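Side-chain contacts in isochorismatase hydrolase (Alkaliphilus metalliredigens, PDB 3HB7), which is probably a hydrolase of the isochorismatase family, related to the cysteine hydrolases, although its substrate is not established: residues 49-52 with 53-56; 133-136 with 137-141; 166-169 with 170-173. All coordinates share one frame; numbering follows the deposited sequence.

Interaction 1. Residues 49-52 with 53-56; sequences EGDD and IHLV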
loop_
_atom_site.group_PDB
_atom_site.type_symbol
_atom_site.label_atom_id
_atom_site.label_comp_id
_atom_site.label_asym_id
_atom_site.label_seq_id
_atom_site.Cartn_x
_atom_site.Cartn_y
_atom_site.Cartn_z
ATOM N N GLU E 49 47.577 5.785 38.304
ATOM C CA GLU E 49 48.969 6.102 38.408
ATOM C C GLU E 49 49.572 5.688 37.121
ATOM O O GLU E 49 49.156 4.719 36.545
ATOM C CB GLU E 49 49.637 5.325 39.524
ATOM C CG GLU E 49 50.982 5.889 39.898
ATOM C CD GLU E 49 52.121 4.959 39.567
ATOM O OE1 GLU E 49 52.031 4.221 38.571
ATOM O OE2 GLU E 49 53.113 4.962 40.314
ATOM N N GLY E 50 50.581 6.411 36.687
ATOM C CA GLY E 50 51.270 6.087 35.463
ATOM C C GLY E 50 50.714 6.749 34.227
ATOM O O GLY E 50 49.752 7.494 34.288
ATOM N N ASP E 51 51.375 6.506 33.112
ATOM C CA ASP E 51 51.001 7.123 31.869
ATOM C C ASP E 51 50.560 6.161 30.776
ATOM O O ASP E 51 50.702 6.450 29.614
ATOM C CB ASP E 51 52.127 7.988 31.370
ATOM C CG ASP E 51 51.631 9.151 30.616
ATOM O OD1 ASP E 51 50.424 9.417 30.720
ATOM O OD2 ASP E 51 52.432 9.795 29.922
ATOM N N ASP E 52 50.070 5.005 31.165
ATOM C CA ASP E 52 49.688 3.982 30.223
ATOM C C ASP E 52 48.525 4.383 29.327
ATOM O O ASP E 52 48.471 3.997 28.189
ATOM C CB ASP E 52 49.399 2.678 30.953
ATOM C CG ASP E 52 50.642 1.955 31.345
ATOM O OD1 ASP E 52 51.717 2.557 31.277
ATOM O OD2 ASP E 52 50.551 0.788 31.721
ATOM N N ILE E 53 47.595 5.149 29.874
ATOM C CA ILE E 53 46.413 5.542 29.154
ATOM C C ILE E 53 46.159 7.031 29.052
ATOM O O ILE E 53 46.010 7.700 30.037
ATOM C CB ILE E 53 45.223 4.877 29.754
ATOM C CG1 ILE E 53 45.399 3.378 29.586
ATOM C CG2 ILE E 53 43.991 5.352 29.081
ATOM C CD1 ILE E 53 44.679 2.543 30.554
ATOM N N HIS E 54 46.086 7.526 27.823
ATOM C CA HIS E 54 45.901 8.933 27.558
ATOM C C HIS E 54 44.490 9.249 27.160
ATOM O O HIS E 54 43.832 8.450 26.565
ATOM C CB HIS E 54 46.771 9.377 26.410
ATOM C CG HIS E 54 48.234 9.252 26.657
ATOM N ND1 HIS E 54 49.151 10.105 26.094
ATOM C CD2 HIS E 54 48.945 8.360 27.373
ATOM C CE1 HIS E 54 50.362 9.755 26.465
ATOM N NE2 HIS E 54 50.266 8.699 27.242
ATOM N N LEU E 55 44.061 10.458 27.454
ATOM C CA LEU E 55 42.789 10.951 27.015
ATOM C C LEU E 55 43.036 11.960 25.920
ATOM O O LEU E 55 43.843 12.842 26.083
ATOM C CB LEU E 55 42.092 11.655 28.150
ATOM C CG LEU E 55 41.253 10.853 29.114
ATOM C CD1 LEU E 55 40.282 11.758 29.803
ATOM C CD2 LEU E 55 40.556 9.767 28.398
ATOM N N VAL E 56 42.346 11.802 24.799
ATOM C CA VAL E 56 42.402 12.718 23.682
ATOM C C VAL E 56 41.004 13.196 23.390
ATOM O O VAL E 56 40.119 12.417 23.222
ATOM C CB VAL E 56 42.951 12.021 22.468
ATOM C CG1 VAL E 56 43.198 12.972 21.371
ATOM C CG2 VAL E 56 44.171 11.301 22.804
#
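His54 NE2 turns back to the carbonyl of Asp51, giving a weak hydrogen bond to Asp51 O at 3.3 Å with a bent N-H...O angle of 122°. The bond spans the entry from a loop into the parallel sheet of the isochorismatase domain: helix 35-47 ends, residues 49-52 form the link, and strand 53-60 begins, between strands 96-100 and 8-13. Asp51 O lies at the imidazole edge, in the ring plane. The Asp51 carboxylate stands off to one side of the ring plane and beyond the NE2 corner, nearly parallel to the ring (carboxylate and ring planes 15° apart), with Asp51 OD1 3.6 Å from His54 NE2. The ring comes back over the loop because His54 CG stands beside the backbone N and anti to the carbonyl carbon (chi1 -63°). His54 ND1 is hydrogen-bonded to Tyr114 OH, which is the firmer hold, the NE2 bond being weak. Asp52 directs its charge elsewhere, into a salt bridge with Arg48, while Ile53 packs on Trp44 and Val45 of helix 35-47 and on Tyr182 and Trp186 of helix 179-187. Beside NE2 on the same ring edge, His54 CD2 is 3.4 Å from Asp51 O.

Interaction 2. Residues 133-136 with 137-141; sequences CVRS and TATDA
Thr137 meets Cys133 one turn back along helix 133-143, the helix of the beta-alpha-beta unit between strands 122-126 and 147-151. Cys133 O accepts two bonds from this one residue: Thr137 OG1 reaches it at 2.8 Å and Thr137 N at 3.1 Å, and the two donors arrive from opposite faces of the carbonyl plane. The hydroxyl can do so because OG1 stands beside the backbone N, anti to the carbonyl carbon (chi1 -47°). It also receives a bond from Gly105 N, which links the helix to the loop after strand 96-100. Ala138 continues the helical pattern, its N bonding Val134 O at 3.1 Å, while its methyl lies against Val148 of strand 147-151. Thr139 N donates to Arg135 O at 3.1 Å. The arginine chain, bent at chi2 and chi3, brings the edge of its guanidinium toward Thr139 OG1, which lies in the guanidinium plane and 3.7 Å from Arg135 CD; Arg135 NH2 forms a salt bridge with Asp169 OD2 of helix 160-170. Asp140 N closes the next turn on Ser136 O at 3.1 Å, with an N-H...O angle of 161°; Asp140 CG is 3.6 Å from that same oxygen, and its OD2 is hydrogen-bonded to Ser104 OG. The chemistry is thus regular helix bonding reinforced by the Thr137 hydroxyl, which doubles the hold on the first-turn carbonyl of Cys133 and, through Gly105 N, ties that turn to the neighbouring loop.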
loop_
_atom_site.group_PDB
_atom_site.type_symbol
_atom_site.label_atom_id
_atom_site.label_comp_id
_atom_site.label_asym_id
_atom_site.label_seq_id
_atom_site.Cartn_x
_atom_site.Cartn_y
_atom_site.Cartn_z
ATOM N N CYS E 133 30.897 9.638 12.932
ATOM C CA CYS E 133 32.235 10.099 13.261
ATOM C C CYS E 133 33.028 9.091 14.071
ATOM O O CYS E 133 34.185 8.928 13.864
ATOM C CB CYS E 133 32.229 11.480 13.904
ATOM S SG CYS E 133 31.728 12.796 12.862
ATOM N N VAL E 134 32.382 8.385 14.968
ATOM C CA VAL E 134 33.045 7.334 15.676
ATOM C C VAL E 134 33.512 6.224 14.763
ATOM O O VAL E 134 34.622 5.792 14.841
ATOM C CB VAL E 134 32.135 6.751 16.737
ATOM C CG1 VAL E 134 32.709 5.542 17.299
ATOM C CG2 VAL E 134 31.901 7.712 17.788
ATOM N N ARG E 135 32.655 5.775 13.880
ATOM C CA ARG E 135 33.030 4.737 12.965
ATOM C C ARG E 135 34.147 5.164 12.046
ATOM O O ARG E 135 35.001 4.387 11.732
ATOM C CB ARG E 135 31.831 4.228 12.181
ATOM C CG ARG E 135 32.024 4.166 10.706
ATOM C CD ARG E 135 32.683 2.922 10.262
ATOM N NE ARG E 135 31.702 1.969 9.820
ATOM C CZ ARG E 135 31.880 1.085 8.860
ATOM N NH1 ARG E 135 33.015 0.990 8.207
ATOM N NH2 ARG E 135 30.900 0.277 8.568
ATOM N N SER E 136 34.114 6.405 11.613
ATOM C CA SER E 136 35.126 6.938 10.736
ATOM C C SER E 136 36.500 6.967 11.354
ATOM O O SER E 136 37.465 6.655 10.728
ATOM C CB SER E 136 34.772 8.353 10.350
ATOM O OG SER E 136 33.813 8.355 9.362
ATOM N N THR E 137 36.559 7.392 12.594
ATOM C CA THR E 137 37.780 7.430 13.346
ATOM C C THR E 137 38.355 6.048 13.561
ATOM O O THR E 137 39.524 5.866 13.468
ATOM C CB THR E 137 37.597 8.179 14.629
ATOM O OG1 THR E 137 36.917 9.382 14.351
ATOM C CG2 THR E 137 38.878 8.523 15.198
ATOM N N ALA E 138 37.496 5.078 13.803
ATOM C CA ALA E 138 37.898 3.698 13.904
ATOM C C ALA E 138 38.484 3.139 12.636
ATOM O O ALA E 138 39.434 2.428 12.687
ATOM C CB ALA E 138 36.754 2.858 14.326
ATOM N N THR E 139 37.897 3.442 11.502
ATOM C CA THR E 139 38.423 2.998 10.245
ATOM C C THR E 139 39.786 3.586 9.967
ATOM O O THR E 139 40.639 2.938 9.460
ATOM C CB THR E 139 37.492 3.386 9.116
ATOM O OG1 THR E 139 36.224 2.805 9.333
ATOM C CG2 THR E 139 38.000 2.923 7.819
ATOM N N ASP E 140 39.962 4.844 10.270
ATOM C CA ASP E 140 41.232 5.489 10.089
ATOM C C ASP E 140 42.327 4.931 10.982
ATOM O O ASP E 140 43.427 4.834 10.580
ATOM C CB ASP E 140 41.105 6.995 10.215
ATOM C CG ASP E 140 40.510 7.620 9.003
ATOM O OD1 ASP E 140 40.108 6.914 8.094
ATOM O OD2 ASP E 140 40.439 8.832 8.956
ATOM N N ALA E 141 41.989 4.584 12.201
ATOM C CA ALA E 141 42.916 3.980 13.118
ATOM C C ALA E 141 43.384 2.639 12.611
ATOM O O ALA E 141 44.554 2.366 12.591
ATOM C CB ALA E 141 42.267 3.820 14.416
#

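Interaction 3. Residues 166-169 with 170-173; sequences GLND and LSIF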
loop_
_atom_site.group_PDB
_atom_site.type_symbol
_atom_site.label_atom_id
_atom_site.label_comp_id
_atom_site.label_asym_id
_atom_site.label_seq_id
_atom_site.Cartn_x
_atom_site.Cartn_y
_atom_site.Cartn_z
ATOM N N GLY E 166 25.738 0.247 14.039
ATOM C CA GLY E 166 27.077 0.779 14.081
ATOM C C GLY E 166 28.052 -0.118 14.803
ATOM O O GLY E 166 29.152 -0.320 14.354
ATOM N N LEU E 167 27.613 -0.672 15.922
ATOM C CA LEU E 167 28.396 -1.629 16.660
ATOM C C LEU E 167 28.649 -2.864 15.848
ATOM O O LEU E 167 29.725 -3.410 15.870
ATOM C CB LEU E 167 27.725 -1.961 17.968
ATOM C CG LEU E 167 27.790 -0.770 18.899
ATOM C CD1 LEU E 167 27.056 -0.973 20.147
ATOM C CD2 LEU E 167 29.190 -0.473 19.201
ATOM N N ASN E 168 27.655 -3.288 15.106
ATOM C CA ASN E 168 27.797 -4.462 14.306
ATOM C C ASN E 168 28.853 -4.300 13.251
ATOM O O ASN E 168 29.654 -5.172 13.026
ATOM C CB ASN E 168 26.450 -4.813 13.690
ATOM C CG ASN E 168 26.447 -6.145 13.003
ATOM O OD1 ASN E 168 26.278 -6.206 11.818
ATOM N ND2 ASN E 168 26.614 -7.212 13.743
ATOM N N ASP E 169 28.860 -3.158 12.599
ATOM C CA ASP E 169 29.908 -2.867 11.662
ATOM C C ASP E 169 31.215 -2.799 12.394
ATOM O O ASP E 169 32.191 -3.304 11.946
ATOM C CB ASP E 169 29.650 -1.554 10.974
ATOM C CG ASP E 169 28.929 -1.710 9.695
ATOM O OD1 ASP E 169 28.571 -2.815 9.323
ATOM O OD2 ASP E 169 28.712 -0.704 9.049
ATOM N N LEU E 170 31.212 -2.178 13.550
ATOM C CA LEU E 170 32.434 -1.963 14.279
ATOM C C LEU E 170 33.078 -3.261 14.704
ATOM O O LEU E 170 34.266 -3.359 14.811
ATOM C CB LEU E 170 32.239 -0.994 15.425
ATOM C CG LEU E 170 32.392 0.443 14.986
ATOM C CD1 LEU E 170 31.990 1.376 16.007
ATOM C CD2 LEU E 170 33.761 0.707 14.588
ATOM N N SER E 171 32.256 -4.265 14.909
ATOM C CA SER E 171 32.705 -5.547 15.359
ATOM C C SER E 171 33.432 -6.327 14.299
ATOM O O SER E 171 34.010 -7.334 14.562
ATOM C CB SER E 171 31.537 -6.332 15.895
ATOM O OG SER E 171 30.960 -7.091 14.882
ATOM N N ILE E 172 33.353 -5.880 13.076
ATOM C CA ILE E 172 34.097 -6.489 12.016
ATOM C C ILE E 172 35.603 -6.308 12.141
ATOM O O ILE E 172 36.365 -7.152 11.761
ATOM C CB ILE E 172 33.598 -6.007 10.669
ATOM C CG1 ILE E 172 32.113 -6.279 10.545
ATOM C CG2 ILE E 172 34.334 -6.669 9.561
ATOM C CD1 ILE E 172 31.543 -5.804 9.291
ATOM N N PHE E 173 36.029 -5.150 12.585
ATOM C CA PHE E 173 37.441 -4.878 12.657
ATOM C C PHE E 173 37.932 -4.390 14.002
ATOM O O PHE E 173 39.070 -4.094 14.130
ATOM C CB PHE E 173 37.849 -3.925 11.544
ATOM C CG PHE E 173 37.076 -2.666 11.530
ATOM C CD1 PHE E 173 37.566 -1.533 12.100
ATOM C CD2 PHE E 173 35.844 -2.618 10.967
ATOM C CE1 PHE E 173 36.839 -0.401 12.093
ATOM C CE2 PHE E 173 35.134 -1.481 10.962
ATOM C CZ PHE E 173 35.626 -0.382 11.525
#
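Leu170 and Gly166 open the set of backbone bonds at the end of helix 160-170, where the chain leaves for strand 175-177 of the parallel sheet. Leu170 N bonds Gly166 O at 2.9 Å, and Ser171 N bonds Leu167 O at 2.8 Å, both four residues back. The spacing then shortens to three: Ile172 N reaches Asp169 O at 3.0 Å, but from 54° out of the carbonyl plane and so not on a lone pair. One side-chain bond joins them, Ser171 OG donating to Asn168 O at 3.0 Å; the same oxygen takes a weak bond from Ser171 N. Carbon-to-carbonyl contacts line the turn. Leu170 CG lies 3.4 Å from Gly166 O, and Ile172 CG1 lies 3.3 Å from Asp169 O. Phe173 CG sits between its backbone N and carbonyl carbon (chi1 55°), which folds the ring back until Phe173 CE2 is 3.6 Å from Asp169 O. Beyond the turn, the ring packs on Ala138 and Leu142 of helix 133-143. Together these bonds imply that the peptide carbonyls of the last turn remain engaged as the spacing changes, with the Ser171 hydroxyl supplementing the amide at Asn168 O.

From the N terminus the three contacts follow in series, none nested and none crossing; each is local to one continuous run of residues and closes no long loop. Interaction 1 marks the entry from helix 35-47 into strand 53-60. Interaction 2 lies within helix 133-143, and interaction 3 at the exit of helix 160-170 toward strand 175-177, outermost within this chain. The centre of interaction 1 is about 21 Å from that of interaction 2 and 26 Å from that of interaction 3, without touch. Interactions 2 and 3 meet directly: Ala138 CB packs on Leu170 CD2 at 3.7 Å and Phe173 lies against Thr139, tying helix 133-143 to the end of helix 160-170 and the loop after it.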